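Local structure of aldehyde dehydrogenase (Burkholderia thailandensis, 5J6B) at residues R298-A303 with L394-S399. The protein probably oxidises aldehydes to carboxylic acids, with NADP+ as the hydride acceptor. Residues are numbered along the deposited sequence; the frame is centred on the assembly and turned at random.
Sequences RIIAHA and LLERFS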
ATOM      1  N   ARG A 298      34.875  -7.520  -8.848  1.00 15.13           N
ATOM      2  CA  ARG A 298      35.002  -8.591  -9.829  1.00 21.61           C
ATOM      3  C   ARG A 298      34.252  -8.210 -11.099  1.00 20.01           C
ATOM      4  O   ARG A 298      33.080  -7.835 -11.041  1.00 20.75           O
ATOM      5  CB  ARG A 298      34.455  -9.906  -9.260  1.00 18.66           C
ATOM      6  CG  ARG A 298      35.119 -10.334  -7.943  1.00 20.27           C
ATOM      7  CD  ARG A 298      34.480 -11.638  -7.441  1.00 18.50           C
ATOM      8  NE  ARG A 298      33.167 -11.419  -6.832  1.00 16.57           N
ATOM      9  CZ  ARG A 298      32.150 -12.276  -6.911  1.00 18.76           C
ATOM     10  NH1 ARG A 298      32.284 -13.401  -7.600  1.00 17.78           N
ATOM     11  NH2 ARG A 298      30.993 -12.000  -6.310  1.00 15.61           N
ATOM     12  N   ILE A 299      34.923  -8.302 -12.240  1.00 17.13           N
ATOM     13  CA  ILE A 299      34.307  -8.026 -13.532  1.00 17.10           C
ATOM     14  C   ILE A 299      34.267  -9.330 -14.309  1.00 15.66           C
ATOM     15  O   ILE A 299      35.311  -9.939 -14.552  1.00 18.46           O
ATOM     16  CB  ILE A 299      35.076  -6.952 -14.313  1.00 16.10           C
ATOM     17  CG1 ILE A 299      35.166  -5.660 -13.483  1.00 14.86           C
ATOM     18  CG2 ILE A 299      34.406  -6.722 -15.669  1.00 15.19           C
ATOM     19  CD1 ILE A 299      36.205  -4.671 -13.987  1.00 15.53           C
ATOM     20  N   ILE A 300      33.063  -9.735 -14.720  1.00 21.41           N
ATOM     21  CA  ILE A 300      32.801 -11.021 -15.365  1.00 18.42           C
ATOM     22  C   ILE A 300      32.265 -10.698 -16.756  1.00 19.91           C
ATOM     23  O   ILE A 300      31.092 -10.335 -16.907  1.00 17.04           O
ATOM     24  CB  ILE A 300      31.803 -11.863 -14.557  1.00 20.78           C
ATOM     25  CG1 ILE A 300      32.306 -12.061 -13.119  1.00 20.18           C
ATOM     26  CG2 ILE A 300      31.530 -13.208 -15.240  1.00 18.07           C
ATOM     27  CD1 ILE A 300      31.227 -12.522 -12.125  1.00 17.53           C
ATOM     28  N   ALA A 301      33.118 -10.809 -17.778  1.00 18.34           N
ATOM     29  CA  ALA A 301      32.825 -10.289 -19.108  1.00 16.53           C
ATOM     30  C   ALA A 301      32.710 -11.413 -20.126  1.00 18.59           C
ATOM     31  O   ALA A 301      33.530 -12.339 -20.137  1.00 19.93           O
ATOM     32  CB  ALA A 301      33.909  -9.305 -19.561  1.00 19.62           C
ATOM     33  N   HIS A 302      31.711 -11.300 -21.002  1.00 25.04           N
ATOM     34  CA  HIS A 302      31.457 -12.332 -21.999  1.00 17.76           C
ATOM     35  C   HIS A 302      32.569 -12.376 -23.045  1.00 18.67           C
ATOM     36  O   HIS A 302      33.086 -11.338 -23.481  1.00 19.59           O
ATOM     37  CB  HIS A 302      30.107 -12.096 -22.686  1.00 17.41           C
ATOM     38  CG  HIS A 302      29.613 -13.287 -23.452  1.00 20.76           C
ATOM     39  ND1 HIS A 302      30.036 -13.582 -24.732  1.00 20.45           N
ATOM     40  CD2 HIS A 302      28.739 -14.263 -23.114  1.00 21.03           C
ATOM     41  CE1 HIS A 302      29.441 -14.683 -25.152  1.00 21.88           C
ATOM     42  NE2 HIS A 302      28.654 -15.122 -24.187  1.00 22.79           N
ATOM     43  N   ALA A 303      32.912 -13.600 -23.459  1.00 19.52           N
ATOM     44  CA  ALA A 303      33.978 -13.832 -24.430  1.00 21.97           C
ATOM     45  C   ALA A 303      33.802 -13.007 -25.699  1.00 22.84           C
ATOM     46  O   ALA A 303      34.792 -12.593 -26.307  1.00 23.60           O
ATOM     47  CB  ALA A 303      34.031 -15.331 -24.775  1.00 21.43           C
ATOM     48  N   LEU A 394      39.241  -7.286 -10.559  1.00 17.13           N
ATOM     49  CA  LEU A 394      39.652  -8.554 -11.149  1.00 23.10           C
ATOM     50  C   LEU A 394      38.771  -8.841 -12.357  1.00 20.33           C
ATOM     51  O   LEU A 394      37.542  -8.775 -12.257  1.00 19.08           O
ATOM     52  CB  LEU A 394      39.530  -9.698 -10.140  1.00 25.17           C
ATOM     53  CG  LEU A 394      39.899  -9.365  -8.699  1.00 28.03           C
ATOM     54  CD1 LEU A 394      39.679 -10.581  -7.806  1.00 30.74           C
ATOM     55  CD2 LEU A 394      41.338  -8.878  -8.619  1.00 31.01           C
ATOM     56  N   LEU A 395      39.397  -9.161 -13.484  1.00 20.17           N
ATOM     57  CA  LEU A 395      38.688  -9.412 -14.733  1.00 22.58           C
ATOM     58  C   LEU A 395      38.689 -10.911 -15.025  1.00 24.24           C
ATOM     59  O   LEU A 395      39.747 -11.544 -15.042  1.00 19.54           O
ATOM     60  CB  LEU A 395      39.337  -8.631 -15.882  1.00 19.92           C
ATOM     61  CG  LEU A 395      38.781  -8.840 -17.302  1.00 22.38           C
ATOM     62  CD1 LEU A 395      37.305  -8.459 -17.414  1.00 17.94           C
ATOM     63  CD2 LEU A 395      39.609  -8.049 -18.306  1.00 26.91           C
ATOM     64  N   GLU A 396      37.507 -11.485 -15.232  1.00 21.93           N
ATOM     65  CA  GLU A 396      37.409 -12.878 -15.640  1.00 23.17           C
ATOM     66  C   GLU A 396      36.428 -12.979 -16.801  1.00 21.99           C
ATOM     67  O   GLU A 396      35.652 -12.058 -17.076  1.00 19.33           O
ATOM     68  CB  GLU A 396      36.988 -13.795 -14.476  1.00 19.09           C
ATOM     69  CG  GLU A 396      35.592 -13.494 -13.908  1.00 18.68           C
ATOM     70  CD  GLU A 396      35.270 -14.318 -12.665  1.00 28.93           C
ATOM     71  OE1 GLU A 396      35.051 -13.728 -11.577  1.00 20.70           O
ATOM     72  OE2 GLU A 396      35.243 -15.563 -12.775  1.00 31.02           O
ATOM     73  N   ARG A 397      36.469 -14.125 -17.470  1.00 21.31           N
ATOM     74  CA  ARG A 397      35.841 -14.342 -18.762  1.00 23.17           C
ATOM     75  C   ARG A 397      34.813 -15.461 -18.658  1.00 26.74           C
ATOM     76  O   ARG A 397      35.064 -16.482 -18.009  1.00 25.38           O
ATOM     77  CB  ARG A 397      36.918 -14.707 -19.791  1.00 22.57           C
ATOM     78  CG  ARG A 397      36.479 -14.915 -21.223  1.00 23.53           C
ATOM     79  CD  ARG A 397      37.712 -15.307 -22.037  1.00 26.15           C
ATOM     80  NE  ARG A 397      37.374 -15.645 -23.412  1.00 36.43           N
ATOM     81  CZ  ARG A 397      37.855 -15.022 -24.484  1.00 48.17           C
ATOM     82  NH1 ARG A 397      38.722 -14.018 -24.355  1.00 42.70           N
ATOM     83  NH2 ARG A 397      37.474 -15.421 -25.694  1.00 48.41           N
ATOM     84  N   PHE A 398      33.659 -15.284 -19.303  1.00 19.03           N
ATOM     85  CA  PHE A 398      32.657 -16.351 -19.349  1.00 22.07           C
ATOM     86  C   PHE A 398      32.016 -16.390 -20.729  1.00 21.08           C
ATOM     87  O   PHE A 398      32.248 -15.520 -21.574  1.00 21.16           O
ATOM     88  CB  PHE A 398      31.566 -16.171 -18.278  1.00 20.45           C
ATOM     89  CG  PHE A 398      30.474 -15.198 -18.674  1.00 23.77           C
ATOM     90  CD1 PHE A 398      30.677 -13.822 -18.574  1.00 16.87           C
ATOM     91  CD2 PHE A 398      29.252 -15.662 -19.146  1.00 18.11           C
ATOM     92  CE1 PHE A 398      29.669 -12.932 -18.938  1.00 24.38           C
ATOM     93  CE2 PHE A 398      28.243 -14.784 -19.523  1.00 22.97           C
ATOM     94  CZ  PHE A 398      28.443 -13.423 -19.418  1.00 22.91           C
ATOM     95  N   SER A 399      31.176 -17.410 -20.937  1.00 21.01           N
ATOM     96  CA  SER A 399      30.404 -17.536 -22.164  1.00 24.20           C
ATOM     97  C   SER A 399      28.967 -17.970 -21.863  1.00 26.78           C
ATOM     98  O   SER A 399      28.023 -17.534 -22.529  1.00 32.30           O
ATOM     99  CB  SER A 399      31.080 -18.529 -23.108  1.00 26.28           C
ATOM    100  OG  SER A 399      30.249 -18.792 -24.215  1.00 37.65           O
TER
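Phe398 reaches across from strand 392-398 and lays its ring beside Ile300 and His302, two residues of the parallel strand 298-302 that share its face of the sheet. Its CG sits in the crowded position between backbone N and carbonyl carbon (chi1 82°), and the ring leans over the neighbouring strand: CD1 meets Ile300 CG2 at 3.5 Å, while CE1 comes within 3.3 Å of the backbone N of His302. The imidazole turns its edge to the phenyl face in a T-shaped stack, the planes at 85°, with CD2 of His302 3.7 Å from CE2 of Phe398. His302 NE2 also gives a weak, bent hydrogen bond to Ser399 O (3.0 Å), and its ND1 accepts from Asp304 N, so the same ring serves as N-cap of helix 303-319. One step back on this face, Glu396 runs alongside Ile300, its CG 3.7 Å from Ile300 CG1; OE1 is hydrogen-bonded to Tyr384 OH and OE2 forms a salt bridge with Arg407 NH1. Beneath these side chains the strands pair in parallel, Ile300 opposite Glu396 and His302 opposite Phe398, with backbone bonds from Ile299 N to Leu394 O (2.7 Å) through to Ala303 N and Phe398 O (2.8 Å), which closes the row one residue past His302. The pair illustrates the alpha/beta build of the aldehyde dehydrogenase catalytic domain. This part of the sheet lies between two helices: 401-409 packs on Phe398 and Ile300, and 303-319 on Ile299, Ala301 and Leu395 of the other face, while strand 263-266 continues the parallel sheet beyond strand 298-302.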